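Putative capsid protein of prophage (Escherichia coli CFT073, PDB 3BQW) probably forms the shell of phage particles encoded by a prophage, as a member of the phage major capsid protein E family, consistent with the HK97 fold. Local coordinates at residues P84-P89 with H332-P337; N169-A174 with E194-Q199; L281-N286 with F345-I350; G296-Q301 with M312-N317. All blocks are in the same frame, centred on the assembly; numbering follows the deposited sequence.

In the fold
The contacts fall into two groups on opposite sides of the chain's centre. Contacts 1 and 4 have centres about 9 Å apart and share the sheet of strands 327-338 and 314-319, beside helix 113-146. Contacts 2 and 3 have centres about 7 Å apart and share another sheet, where strand 346-349 neighbours both 170-172 and 281-285. About 27 Å separates the centres of contacts 1 and 3. In sequence, contact 2 closes before contact 3 opens. Contact 1 spans contacts 2 and 4; contact 3, which crosses it, also spans contact 4. Strand 346-349 of the second sheet follows strand 327-338 of the first; the sheets are consistent with the P and A domains of HK97-type capsid proteins.

Contact 1. Residues P84-P89 with H332-P337; sequences PGYMKP and HSAPQP
The loop 84-89, leading into strand 90-92, runs roughly antiparallel to strand 327-338, part of the sheet beside helix 113-146. A single bridge joins them, with Met87 and Ser333 as the hydrogen-bonded pair. Met87 N donates to Ser333 O at 2.8 Å, nearly along the C=O axis. Ser333 N returns a bond to Met87 O at 2.9 Å, from above the carbonyl plane. Further along, water takes over: one molecule accepts from Gly85 N and meets Pro335 O and Gln336 OE1. A second lies between Gly85 O and Pro335 O. Loop and strand pack on the helix, Met87 on Arg135 and Pro335 on Val136, consistent with the P domain of the HK97 fold. Ala334 CB points at the loop and meets Pro84 CG and Tyr86 CD1, each at 3.8 Å. Tyr86 has CG anti to its backbone N (chi1 -160°), and its ring meets that of His332 rim to rim, planes 72° apart. Tyr86 OH is hydrogen-bonded to Met299 N. Lys88 CG takes the crowded position between backbone N and carbonyl carbon (chi1 55°). Lys88 CB stands over the centre of the His332 ring in a CH-pi contact, and Lys88 CD runs alongside, 3.6 Å from His332 NE2.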
loop_
_atom_site.group_PDB
_atom_site.type_symbol
_atom_site.label_atom_id
_atom_site.label_comp_id
_atom_site.label_asym_id
_atom_site.label_seq_id
_atom_site.Cartn_x
_atom_site.Cartn_y
_atom_site.Cartn_z
ATOM N N PRO A 84 -0.812 -10.269 -12.036
ATOM C CA PRO A 84 -1.202 -9.075 -11.277
ATOM C C PRO A 84 -2.548 -8.464 -11.705
ATOM O O PRO A 84 -3.001 -8.682 -12.808
ATOM C CB PRO A 84 -0.059 -8.117 -11.550
ATOM C CG PRO A 84 0.385 -8.489 -12.939
ATOM C CD PRO A 84 0.299 -9.991 -12.967
ATOM N N GLY A 85 -3.182 -7.728 -10.799
ATOM C CA GLY A 85 -4.359 -6.947 -11.129
ATOM C C GLY A 85 -3.928 -5.752 -11.968
ATOM O O GLY A 85 -3.187 -4.900 -11.500
ATOM N N TYR A 86 -4.379 -5.706 -13.213
ATOM C CA TYR A 86 -4.031 -4.627 -14.113
ATOM C C TYR A 86 -4.924 -3.432 -13.857
ATOM O O TYR A 86 -6.152 -3.557 -13.799
ATOM C CB TYR A 86 -4.156 -5.068 -15.564
ATOM C CG TYR A 86 -3.394 -4.204 -16.518
ATOM C CD1 TYR A 86 -2.066 -4.478 -16.804
ATOM C CD2 TYR A 86 -4.012 -3.122 -17.171
ATOM C CE1 TYR A 86 -1.366 -3.710 -17.687
ATOM C CE2 TYR A 86 -3.310 -2.336 -18.062
ATOM C CZ TYR A 86 -1.984 -2.637 -18.324
ATOM O OH TYR A 86 -1.234 -1.900 -19.217
ATOM N N MET A 87 -4.288 -2.273 -13.702
ATOM C CA MET A 87 -4.967 -1.027 -13.421
ATOM C C MET A 87 -4.701 -0.009 -14.536
ATOM O O MET A 87 -3.581 0.076 -15.096
ATOM C CB MET A 87 -4.474 -0.463 -12.077
ATOM C CG MET A 87 -4.593 -1.364 -10.857
ATOM S SD MET A 87 -4.038 -0.512 -9.319
ATOM C CE MET A 87 -5.476 0.477 -9.158
ATOM N N LYS A 88 -5.733 0.773 -14.848
ATOM C CA LYS A 88 -5.610 1.879 -15.793
ATOM C C LYS A 88 -6.666 2.973 -15.579
ATOM O O LYS A 88 -7.420 3.305 -16.480
ATOM C CB LYS A 88 -5.589 1.380 -17.241
ATOM C CG LYS A 88 -6.746 0.505 -17.667
ATOM C CD LYS A 88 -6.530 0.140 -19.128
ATOM C CE LYS A 88 -7.637 -0.732 -19.694
ATOM N NZ LYS A 88 -8.971 -0.097 -19.577
ATOM N N PRO A 89 -6.673 3.578 -14.380
ATOM C CA PRO A 89 -7.612 4.641 -14.115
ATOM C C PRO A 89 -7.363 5.815 -15.045
ATOM O O PRO A 89 -6.200 6.132 -15.374
ATOM C CB PRO A 89 -7.302 5.022 -12.667
ATOM C CG PRO A 89 -5.927 4.595 -12.432
ATOM C CD PRO A 89 -5.795 3.337 -13.224
ATOM N N HIS A 332 -1.411 3.422 -16.644
ATOM C CA HIS A 332 -1.340 1.967 -16.559
ATOM C C HIS A 332 -0.351 1.513 -15.494
ATOM O O HIS A 332 0.725 2.077 -15.354
ATOM C CB HIS A 332 -0.902 1.384 -17.908
ATOM C CG HIS A 332 -1.931 1.517 -18.983
ATOM N ND1 HIS A 332 -2.394 2.736 -19.421
ATOM C CD2 HIS A 332 -2.596 0.585 -19.698
ATOM C CE1 HIS A 332 -3.291 2.548 -20.371
ATOM N NE2 HIS A 332 -3.446 1.249 -20.543
ATOM N N SER A 333 -0.730 0.479 -14.753
ATOM C CA SER A 333 0.146 -0.177 -13.755
ATOM C C SER A 333 -0.391 -1.569 -13.379
ATOM O O SER A 333 -1.602 -1.775 -13.336
ATOM C CB SER A 333 0.246 0.676 -12.484
ATOM O OG SER A 333 1.329 0.266 -11.672
ATOM N N ALA A 334 0.517 -2.499 -13.079
ATOM C CA ALA A 334 0.146 -3.877 -12.702
ATOM C C ALA A 334 0.974 -4.334 -11.507
ATOM O O ALA A 334 1.754 -5.256 -11.617
ATOM C CB ALA A 334 0.325 -4.845 -13.907
ATOM N N PRO A 335 0.786 -3.684 -10.355
ATOM C CA PRO A 335 1.526 -3.974 -9.130
ATOM C C PRO A 335 0.968 -5.125 -8.306
ATOM O O PRO A 335 -0.253 -5.346 -8.264
ATOM C CB PRO A 335 1.388 -2.677 -8.340
ATOM C CG PRO A 335 0.025 -2.173 -8.717
ATOM C CD PRO A 335 -0.171 -2.571 -10.154
ATOM N N GLN A 336 1.882 -5.833 -7.641
ATOM C CA GLN A 336 1.549 -6.876 -6.677
ATOM C C GLN A 336 2.634 -6.922 -5.595
ATOM O O GLN A 336 3.800 -7.154 -5.917
ATOM C CB GLN A 336 1.522 -8.238 -7.372
ATOM C CG GLN A 336 1.228 -9.423 -6.439
ATOM C CD GLN A 336 -0.063 -9.254 -5.662
ATOM O OE1 GLN A 336 -1.103 -8.938 -6.248
ATOM N NE2 GLN A 336 -0.010 -9.467 -4.337
ATOM N N PRO A 337 2.270 -6.646 -4.327
ATOM C CA PRO A 337 3.206 -6.830 -3.221
ATOM C C PRO A 337 3.616 -8.301 -3.030
ATOM O O PRO A 337 2.792 -9.205 -3.140
ATOM C CB PRO A 337 2.446 -6.304 -1.996
ATOM C CG PRO A 337 1.281 -5.627 -2.509
ATOM C CD PRO A 337 1.002 -6.052 -3.885
HETATM O O HOH W 1 -2.214 -7.382 -8.143
HETATM O O HOH W 2 -2.843 -4.331 -9.001
#

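Contact 2. Residues N169-A174 with E194-Q199; sequences NIIEQA and ELYADQ
Ile171 CD1 is the tip that carries this contact. Ile171 CD1 lies 3.9 Å from Tyr196 CD1 and 3.8 Å from Gln199 CG, so one methyl meets the side chains of Tyr196 and of Gln199 at the end of segment 194-199. Ile171 CG1 is anti to its carbonyl carbon, and the chain is extended at chi2 (177°). This sends CD1 straight out from the strand. The methyl approaches the Tyr196 ring obliquely, and the Gln199 side chain crosses Ile171 at about a right angle. Gln173 adds a polar end to the apolar patch. Its extended side chain crosses Tyr196 at about a right angle and brings Gln173 CG to 3.6 Å from Tyr196 OH, with amide and ring planes 53° apart.

The next shell holds these groups in place. Gln199 bends at chi2 (-51°), and Gln199 OE1 takes a weak hydrogen bond from Lys168 NZ. The helix turn is kept by Asp198 N to Glu194 O, 3.0 Å. Ile171 is bonded through its backbone to Thr347 and Lys349 of the neighbouring parallel strand. Tyr196 also packs on Val348 and Leu284, so helix 190-198 covers this face of the sheet. Strands 170-172 and 206-209 run the same way with two strands between them, and the helix connects them. This is a beta-alpha-beta crossover, here in a sheet consistent with the A domain of HK97-type capsid proteins.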
loop_
_atom_site.group_PDB
_atom_site.type_symbol
_atom_site.label_atom_id
_atom_site.label_comp_id
_atom_site.label_asym_id
_atom_site.label_seq_id
_atom_site.Cartn_x
_atom_site.Cartn_y
_atom_site.Cartn_z
ATOM N N ASN A 169 -0.268 -17.044 13.873
ATOM C CA ASN A 169 0.190 -15.648 13.670
ATOM C C ASN A 169 -0.949 -14.629 13.637
ATOM O O ASN A 169 -0.704 -13.433 13.647
ATOM C CB ASN A 169 1.012 -15.521 12.387
ATOM C CG ASN A 169 2.402 -16.061 12.537
ATOM O OD1 ASN A 169 3.374 -15.421 12.112
ATOM N ND2 ASN A 169 2.523 -17.228 13.151
ATOM N N ILE A 170 -2.184 -15.113 13.566
ATOM C CA ILE A 170 -3.353 -14.262 13.540
ATOM C C ILE A 170 -4.086 -14.568 14.826
ATOM O O ILE A 170 -4.618 -15.653 14.994
ATOM C CB ILE A 170 -4.270 -14.539 12.319
ATOM C CG1 ILE A 170 -3.556 -14.254 11.010
ATOM C CG2 ILE A 170 -5.545 -13.671 12.352
ATOM C CD1 ILE A 170 -4.346 -14.797 9.780
ATOM N N ILE A 171 -4.094 -13.601 15.733
ATOM C CA ILE A 171 -4.514 -13.828 17.106
ATOM C C ILE A 171 -5.735 -12.969 17.397
ATOM O O ILE A 171 -5.822 -11.836 16.955
ATOM C CB ILE A 171 -3.375 -13.451 18.089
ATOM C CG1 ILE A 171 -2.126 -14.335 17.855
ATOM C CG2 ILE A 171 -3.860 -13.498 19.535
ATOM C CD1 ILE A 171 -0.887 -13.979 18.749
ATOM N N GLU A 172 -6.685 -13.509 18.135
ATOM C CA GLU A 172 -7.804 -12.706 18.607
ATOM C C GLU A 172 -7.848 -12.718 20.115
ATOM O O GLU A 172 -7.827 -13.774 20.710
ATOM C CB GLU A 172 -9.117 -13.237 18.053
ATOM C CG GLU A 172 -9.209 -13.038 16.564
ATOM C CD GLU A 172 -10.592 -13.338 16.007
ATOM O OE1 GLU A 172 -11.400 -13.970 16.721
ATOM O OE2 GLU A 172 -10.865 -12.939 14.849
ATOM N N GLN A 173 -7.918 -11.544 20.732
ATOM C CA GLN A 173 -8.050 -11.475 22.187
ATOM C C GLN A 173 -9.286 -12.214 22.725
ATOM O O GLN A 173 -9.252 -12.759 23.819
ATOM C CB GLN A 173 -8.003 -10.038 22.682
ATOM C CG GLN A 173 -6.576 -9.465 22.695
ATOM C CD GLN A 173 -6.422 -8.233 23.578
ATOM O OE1 GLN A 173 -5.312 -7.877 24.006
ATOM N NE2 GLN A 173 -7.515 -7.577 23.843
ATOM N N ALA A 174 -10.356 -12.256 21.940
ATOM C CA ALA A 174 -11.566 -12.977 22.338
ATOM C C ALA A 174 -11.381 -14.488 22.524
ATOM O O ALA A 174 -12.249 -15.096 23.106
ATOM C CB ALA A 174 -12.710 -12.708 21.349
ATOM N N GLU A 194 4.447 -9.292 24.435
ATOM C CA GLU A 194 5.528 -10.269 24.374
ATOM C C GLU A 194 4.997 -11.624 23.963
ATOM O O GLU A 194 5.569 -12.285 23.109
ATOM C CB GLU A 194 6.228 -10.375 25.735
ATOM C CG GLU A 194 7.254 -9.279 25.997
ATOM C CD GLU A 194 8.568 -9.472 25.235
ATOM O OE1 GLU A 194 8.682 -10.440 24.461
ATOM O OE2 GLU A 194 9.498 -8.646 25.402
ATOM N N LEU A 195 3.893 -12.035 24.580
ATOM C CA LEU A 195 3.206 -13.263 24.204
ATOM C C LEU A 195 2.827 -13.289 22.726
ATOM O O LEU A 195 3.044 -14.293 22.064
ATOM C CB LEU A 195 1.967 -13.516 25.096
ATOM C CG LEU A 195 2.272 -14.249 26.407
ATOM C CD1 LEU A 195 1.121 -14.092 27.454
ATOM C CD2 LEU A 195 2.563 -15.724 26.154
ATOM N N TYR A 196 2.263 -12.197 22.202
ATOM C CA TYR A 196 1.892 -12.163 20.770
ATOM C C TYR A 196 3.124 -12.251 19.875
ATOM O O TYR A 196 3.118 -12.948 18.858
ATOM C CB TYR A 196 1.082 -10.913 20.410
ATOM C CG TYR A 196 -0.068 -10.616 21.328
ATOM C CD1 TYR A 196 -0.873 -11.639 21.836
ATOM C CD2 TYR A 196 -0.361 -9.314 21.691
ATOM C CE1 TYR A 196 -1.909 -11.358 22.703
ATOM C CE2 TYR A 196 -1.424 -9.026 22.555
ATOM C CZ TYR A 196 -2.179 -10.051 23.050
ATOM O OH TYR A 196 -3.220 -9.773 23.895
ATOM N N ALA A 197 4.169 -11.531 20.266
ATOM C CA ALA A 197 5.416 -11.488 19.520
ATOM C C ALA A 197 6.130 -12.843 19.457
ATOM O O ALA A 197 6.820 -13.095 18.494
ATOM C CB ALA A 197 6.364 -10.386 20.105
ATOM N N ASP A 198 5.937 -13.718 20.451
ATOM C CA ASP A 198 6.461 -15.099 20.393
ATOM C C ASP A 198 6.101 -15.796 19.094
ATOM O O ASP A 198 6.904 -16.557 18.559
ATOM C CB ASP A 198 5.891 -15.971 21.508
ATOM C CG ASP A 198 6.445 -15.635 22.864
ATOM O OD1 ASP A 198 7.435 -14.870 22.958
ATOM O OD2 ASP A 198 5.854 -16.135 23.840
ATOM N N GLN A 199 4.895 -15.546 18.593
ATOM C CA GLN A 199 4.439 -16.212 17.380
ATOM C C GLN A 199 5.241 -15.856 16.111
ATOM O O GLN A 199 5.277 -16.650 15.180
ATOM C CB GLN A 199 2.937 -15.997 17.173
ATOM C CG GLN A 199 2.075 -16.402 18.358
ATOM C CD GLN A 199 2.353 -17.827 18.873
ATOM O OE1 GLN A 199 2.619 -18.742 18.107
ATOM N NE2 GLN A 199 2.309 -17.991 20.173
#

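Contact 3. Residues L281-N286 with F345-I350; sequences LLVLGN and FVTVKI
Leu282 has its CG in the crowded position between backbone N and carbonyl carbon (chi1 67°). Val348 has CG1 anti to its backbone N (chi1 -172°), which leaves CG2 anti to the carbonyl carbon, where Val348 CG2 meets Leu282 CD1. As a pair on one face of the sheet, the two side chains lie side by side and point the same way, with Leu282 CG 3.8 Å from Val348 CB. They sit on adjacent antiparallel strands, 281-285 and 346-349, inside a mixed sheet consistent with the A domain of the HK97 fold.

Two hydrogen-bonded pairs hold the strands. In the first, Leu282 N donates to Val348 O at 3.0 Å, and Val348 N donates to Leu282 O at 2.9 Å. In the second, Leu284 N reaches Val346 O at 2.8 Å, almost straight (N-H...O 173°), and Val346 N answers to Leu284 O. Leu281 with Lys349 and Val283 with Thr347 are the non-hydrogen-bonded pairs. In the latter, CA-H...O contacts lead from Val283 CA to Val346 O and from Thr347 CA to Leu282 O.

The two faces have different covers. On one, Leu282 packs on Val213, Leu284 on Ala197, and Val346 on Gln199 and Ala200. On the other, Val283 and Thr347 face the long helix 113-146, where both touch Thr145. Phe345, just before its strand, stacks edge-to-face with Phe35. At the other end, Ile350 crosses Leu282 at about a right angle, with CG2 of Ile350 4.0 Å from Leu282 CD2. Lys349 NZ forms a salt bridge with Asp280 OD2, while Leu281 CD2 packs 3.7 Å from Lys349 CB.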
loop_
_atom_site.group_PDB
_atom_site.type_symbol
_atom_site.label_atom_id
_atom_site.label_comp_id
_atom_site.label_asym_id
_atom_site.label_seq_id
_atom_site.Cartn_x
_atom_site.Cartn_y
_atom_site.Cartn_z
ATOM N N LEU A 281 -7.073 -3.576 15.367
ATOM C CA LEU A 281 -5.930 -4.428 15.011
ATOM C C LEU A 281 -4.567 -3.772 15.291
ATOM O O LEU A 281 -4.393 -2.549 15.126
ATOM C CB LEU A 281 -5.951 -4.812 13.523
ATOM C CG LEU A 281 -7.169 -5.577 13.000
ATOM C CD1 LEU A 281 -7.044 -5.814 11.459
ATOM C CD2 LEU A 281 -7.396 -6.878 13.761
ATOM N N LEU A 282 -3.613 -4.615 15.699
ATOM C CA LEU A 282 -2.197 -4.237 15.820
ATOM C C LEU A 282 -1.402 -5.302 15.081
ATOM O O LEU A 282 -1.784 -6.489 15.070
ATOM C CB LEU A 282 -1.719 -4.160 17.291
ATOM C CG LEU A 282 -1.633 -5.427 18.160
ATOM C CD1 LEU A 282 -0.239 -6.120 17.953
ATOM C CD2 LEU A 282 -1.921 -5.166 19.675
ATOM N N VAL A 283 -0.302 -4.872 14.476
ATOM C CA VAL A 283 0.586 -5.725 13.720
ATOM C C VAL A 283 1.975 -5.622 14.320
ATOM O O VAL A 283 2.486 -4.531 14.541
ATOM C CB VAL A 283 0.644 -5.308 12.245
ATOM C CG1 VAL A 283 1.640 -6.166 11.468
ATOM C CG2 VAL A 283 -0.731 -5.395 11.606
ATOM N N LEU A 284 2.560 -6.772 14.616
ATOM C CA LEU A 284 3.934 -6.857 15.067
ATOM C C LEU A 284 4.772 -7.357 13.913
ATOM O O LEU A 284 4.444 -8.378 13.301
ATOM C CB LEU A 284 4.043 -7.797 16.250
ATOM C CG LEU A 284 3.485 -7.187 17.538
ATOM C CD1 LEU A 284 3.158 -8.331 18.522
ATOM C CD2 LEU A 284 4.460 -6.132 18.119
ATOM N N GLY A 285 5.834 -6.624 13.598
ATOM C CA GLY A 285 6.734 -7.017 12.521
ATOM C C GLY A 285 8.154 -6.562 12.748
ATOM O O GLY A 285 8.486 -6.000 13.802
ATOM N N ASN A 286 8.991 -6.807 11.749
ATOM C CA ASN A 286 10.422 -6.460 11.797
ATOM C C ASN A 286 10.724 -5.663 10.529
ATOM O O ASN A 286 10.507 -6.139 9.420
ATOM C CB ASN A 286 11.303 -7.719 11.928
ATOM C CG ASN A 286 12.758 -7.397 12.323
ATOM O OD1 ASN A 286 13.490 -6.761 11.571
ATOM N ND2 ASN A 286 13.162 -7.821 13.516
ATOM N N PHE A 345 5.163 -11.825 10.689
ATOM C CA PHE A 345 4.094 -10.876 10.998
ATOM C C PHE A 345 3.107 -11.536 11.935
ATOM O O PHE A 345 2.699 -12.674 11.701
ATOM C CB PHE A 345 3.368 -10.489 9.718
ATOM C CG PHE A 345 4.226 -9.731 8.755
ATOM C CD1 PHE A 345 4.521 -8.382 8.985
ATOM C CD2 PHE A 345 4.743 -10.345 7.641
ATOM C CE1 PHE A 345 5.293 -7.686 8.119
ATOM C CE2 PHE A 345 5.527 -9.646 6.766
ATOM C CZ PHE A 345 5.803 -8.308 6.998
ATOM N N VAL A 346 2.770 -10.850 13.027
ATOM C CA VAL A 346 1.728 -11.290 13.931
ATOM C C VAL A 346 0.666 -10.185 13.976
ATOM O O VAL A 346 0.979 -9.028 14.195
ATOM C CB VAL A 346 2.299 -11.574 15.354
ATOM C CG1 VAL A 346 1.182 -11.927 16.337
ATOM C CG2 VAL A 346 3.408 -12.691 15.307
ATOM N N THR A 347 -0.589 -10.545 13.758
ATOM C CA THR A 347 -1.707 -9.585 13.842
ATOM C C THR A 347 -2.654 -9.969 15.004
ATOM O O THR A 347 -3.050 -11.131 15.161
ATOM C CB THR A 347 -2.483 -9.508 12.507
ATOM O OG1 THR A 347 -1.573 -9.133 11.463
ATOM C CG2 THR A 347 -3.657 -8.503 12.566
ATOM N N VAL A 348 -2.995 -8.976 15.812
ATOM C CA VAL A 348 -3.839 -9.183 16.973
ATOM C C VAL A 348 -5.067 -8.290 16.906
ATOM O O VAL A 348 -4.950 -7.087 16.696
ATOM C CB VAL A 348 -3.086 -8.972 18.300
ATOM C CG1 VAL A 348 -3.979 -9.408 19.546
ATOM C CG2 VAL A 348 -1.756 -9.721 18.277
ATOM N N LYS A 349 -6.242 -8.916 17.005
ATOM C CA LYS A 349 -7.515 -8.216 17.152
ATOM C C LYS A 349 -7.797 -8.051 18.629
ATOM O O LYS A 349 -8.010 -9.027 19.339
ATOM C CB LYS A 349 -8.634 -9.009 16.494
ATOM C CG LYS A 349 -9.956 -8.284 16.352
ATOM C CD LYS A 349 -10.988 -9.198 15.712
ATOM C CE LYS A 349 -12.400 -8.676 15.905
ATOM N NZ LYS A 349 -12.618 -7.488 15.033
ATOM N N ILE A 350 -7.767 -6.824 19.116
ATOM C CA ILE A 350 -7.985 -6.613 20.523
ATOM C C ILE A 350 -9.492 -6.604 20.803
ATOM O O ILE A 350 -10.318 -6.397 19.930
ATOM C CB ILE A 350 -7.269 -5.360 21.125
ATOM C CG1 ILE A 350 -7.941 -4.056 20.668
ATOM C CG2 ILE A 350 -5.711 -5.422 20.862
ATOM C CD1 ILE A 350 -7.692 -2.847 21.583
#

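Contact 4. Residues G296-Q301 with M312-N317; sequences GAIMDQ and MFYPKN
Met312 enters through its backbone: Met312 O lies 4.3 Å from Ile298 CD1 and is hydrogen-bonded to Ser333 OG. Phe313 turns its side chain away from segment 296-301, onto Ile129 and Ile132 of helix 113-146. Tyr314 points back. Its CG is anti to the backbone N (chi1 -171°), and Tyr314 CB packs 3.7 Å from Ile298 CG2. The two side chains cross obliquely. The far part of the ring reaches the carboxylate, with Tyr314 CE2 3.7 Å from Asp300 OD2.

Lys316 closes the contact. Its chain bends at chi3 and chi4 and meets Asp300 tip to tip. Lys316 NZ forms a salt bridge with Asp300 OD2 at 2.9 Å, and Asp300 OD2 accepts through its syn lone pair. Asp300 CG is anti to its own backbone N (chi1 -176°), which directs the carboxylate at the strand. The same OD2 takes weak hydrogen bonds from Glu302 N and Ala303 N. The lysine and the helix start would both be expected to stabilise the negative charge. Asp300 is the N-cap of helix 301-305, and its salt bridge ties that helix start to strand 314-319, in a connection between two strands that both pair with 327-338.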
loop_
_atom_site.group_PDB
_atom_site.type_symbol
_atom_site.label_atom_id
_atom_site.label_comp_id
_atom_site.label_asym_id
_atom_site.label_seq_id
_atom_site.Cartn_x
_atom_site.Cartn_y
_atom_site.Cartn_z
ATOM N N GLY A 296 3.987 -6.203 -13.221
ATOM C CA GLY A 296 3.902 -6.914 -14.466
ATOM C C GLY A 296 4.099 -5.919 -15.578
ATOM O O GLY A 296 3.992 -4.716 -15.360
ATOM N N ALA A 297 4.392 -6.423 -16.768
ATOM C CA ALA A 297 4.547 -5.569 -17.961
ATOM C C ALA A 297 3.299 -4.742 -18.276
ATOM O O ALA A 297 2.164 -5.193 -18.117
ATOM C CB ALA A 297 4.940 -6.401 -19.210
ATOM N N ILE A 298 3.552 -3.534 -18.760
ATOM C CA ILE A 298 2.514 -2.684 -19.312
ATOM C C ILE A 298 2.042 -3.312 -20.621
ATOM O O ILE A 298 2.869 -3.743 -21.438
ATOM C CB ILE A 298 3.033 -1.276 -19.562
ATOM C CG1 ILE A 298 3.663 -0.693 -18.285
ATOM C CG2 ILE A 298 1.902 -0.389 -20.088
ATOM C CD1 ILE A 298 2.651 -0.376 -17.205
ATOM N N MET A 299 0.722 -3.389 -20.801
ATOM C CA MET A 299 0.123 -4.139 -21.902
ATOM C C MET A 299 -0.527 -3.239 -22.978
ATOM O O MET A 299 -1.002 -3.743 -23.992
ATOM C CB MET A 299 -0.873 -5.193 -21.370
ATOM C CG MET A 299 -0.183 -6.405 -20.699
ATOM S SD MET A 299 1.141 -7.243 -21.678
ATOM C CE MET A 299 0.124 -8.390 -22.611
ATOM N N ASP A 300 -0.502 -1.930 -22.761
ATOM C CA ASP A 300 -0.968 -0.937 -23.730
ATOM C C ASP A 300 -0.220 -1.021 -25.070
ATOM O O ASP A 300 1.024 -1.078 -25.098
ATOM C CB ASP A 300 -0.775 0.467 -23.138
ATOM C CG ASP A 300 -1.313 1.559 -24.039
ATOM O OD1 ASP A 300 -2.553 1.635 -24.191
ATOM O OD2 ASP A 300 -0.499 2.334 -24.574
ATOM N N GLN A 301 -0.973 -0.995 -26.177
ATOM C CA GLN A 301 -0.363 -1.161 -27.490
ATOM C C GLN A 301 0.741 -0.149 -27.749
ATOM O O GLN A 301 1.762 -0.505 -28.332
ATOM C CB GLN A 301 -1.381 -1.130 -28.642
ATOM C CG GLN A 301 -0.713 -1.526 -29.985
ATOM C CD GLN A 301 -1.657 -1.595 -31.180
ATOM O OE1 GLN A 301 -2.218 -2.656 -31.499
ATOM N NE2 GLN A 301 -1.802 -0.470 -31.880
ATOM N N MET A 312 6.826 0.634 -13.939
ATOM C CA MET A 312 5.876 0.711 -12.829
ATOM C C MET A 312 4.575 1.342 -13.331
ATOM O O MET A 312 3.482 0.801 -13.144
ATOM C CB MET A 312 6.432 1.528 -11.668
ATOM C CG MET A 312 7.737 0.988 -11.026
ATOM S SD MET A 312 8.194 1.934 -9.555
ATOM C CE MET A 312 8.571 3.495 -10.306
ATOM N N PHE A 313 4.732 2.471 -14.016
ATOM C CA PHE A 313 3.625 3.309 -14.490
ATOM C C PHE A 313 3.826 3.661 -15.937
ATOM O O PHE A 313 4.956 3.841 -16.390
ATOM C CB PHE A 313 3.552 4.627 -13.696
ATOM C CG PHE A 313 3.623 4.434 -12.213
ATOM C CD1 PHE A 313 2.627 3.718 -11.550
ATOM C CD2 PHE A 313 4.681 4.964 -11.482
ATOM C CE1 PHE A 313 2.687 3.517 -10.167
ATOM C CE2 PHE A 313 4.758 4.775 -10.108
ATOM C CZ PHE A 313 3.766 4.049 -9.443
ATOM N N TYR A 314 2.721 3.792 -16.650
ATOM C CA TYR A 314 2.739 4.239 -18.026
ATOM C C TYR A 314 1.558 5.188 -18.250
ATOM O O TYR A 314 0.420 4.748 -18.381
ATOM C CB TYR A 314 2.676 3.056 -18.979
ATOM C CG TYR A 314 2.899 3.437 -20.393
ATOM C CD1 TYR A 314 4.189 3.474 -20.926
ATOM C CD2 TYR A 314 1.824 3.764 -21.223
ATOM C CE1 TYR A 314 4.391 3.854 -22.243
ATOM C CE2 TYR A 314 2.022 4.113 -22.520
ATOM C CZ TYR A 314 3.300 4.160 -23.026
ATOM O OH TYR A 314 3.486 4.510 -24.332
ATOM N N PRO A 315 1.842 6.497 -18.267
ATOM C CA PRO A 315 0.843 7.530 -18.452
ATOM C C PRO A 315 0.575 7.835 -19.918
ATOM O O PRO A 315 1.477 7.739 -20.757
ATOM C CB PRO A 315 1.461 8.717 -17.722
ATOM C CG PRO A 315 2.925 8.572 -17.993
ATOM C CD PRO A 315 3.178 7.075 -18.042
ATOM N N LYS A 316 -0.680 8.142 -20.229
ATOM C CA LYS A 316 -1.101 8.454 -21.591
ATOM C C LYS A 316 -1.993 9.657 -21.520
ATOM O O LYS A 316 -2.794 9.759 -20.608
ATOM C CB LYS A 316 -1.933 7.315 -22.204
ATOM C CG LYS A 316 -1.246 5.970 -22.317
ATOM C CD LYS A 316 -2.219 4.865 -22.810
ATOM C CE LYS A 316 -2.601 5.001 -24.305
ATOM N NZ LYS A 316 -1.419 4.992 -25.221
ATOM N N ASN A 317 -1.869 10.556 -22.490
ATOM C CA ASN A 317 -2.807 11.674 -22.648
ATOM C C ASN A 317 -3.331 11.629 -24.090
ATOM O O ASN A 317 -2.551 11.432 -25.014
ATOM C CB ASN A 317 -2.104 13.002 -22.333
ATOM C CG ASN A 317 -2.987 14.252 -22.601
ATOM O OD1 ASN A 317 -4.139 14.361 -22.151
ATOM N ND2 ASN A 317 -2.416 15.209 -23.290
#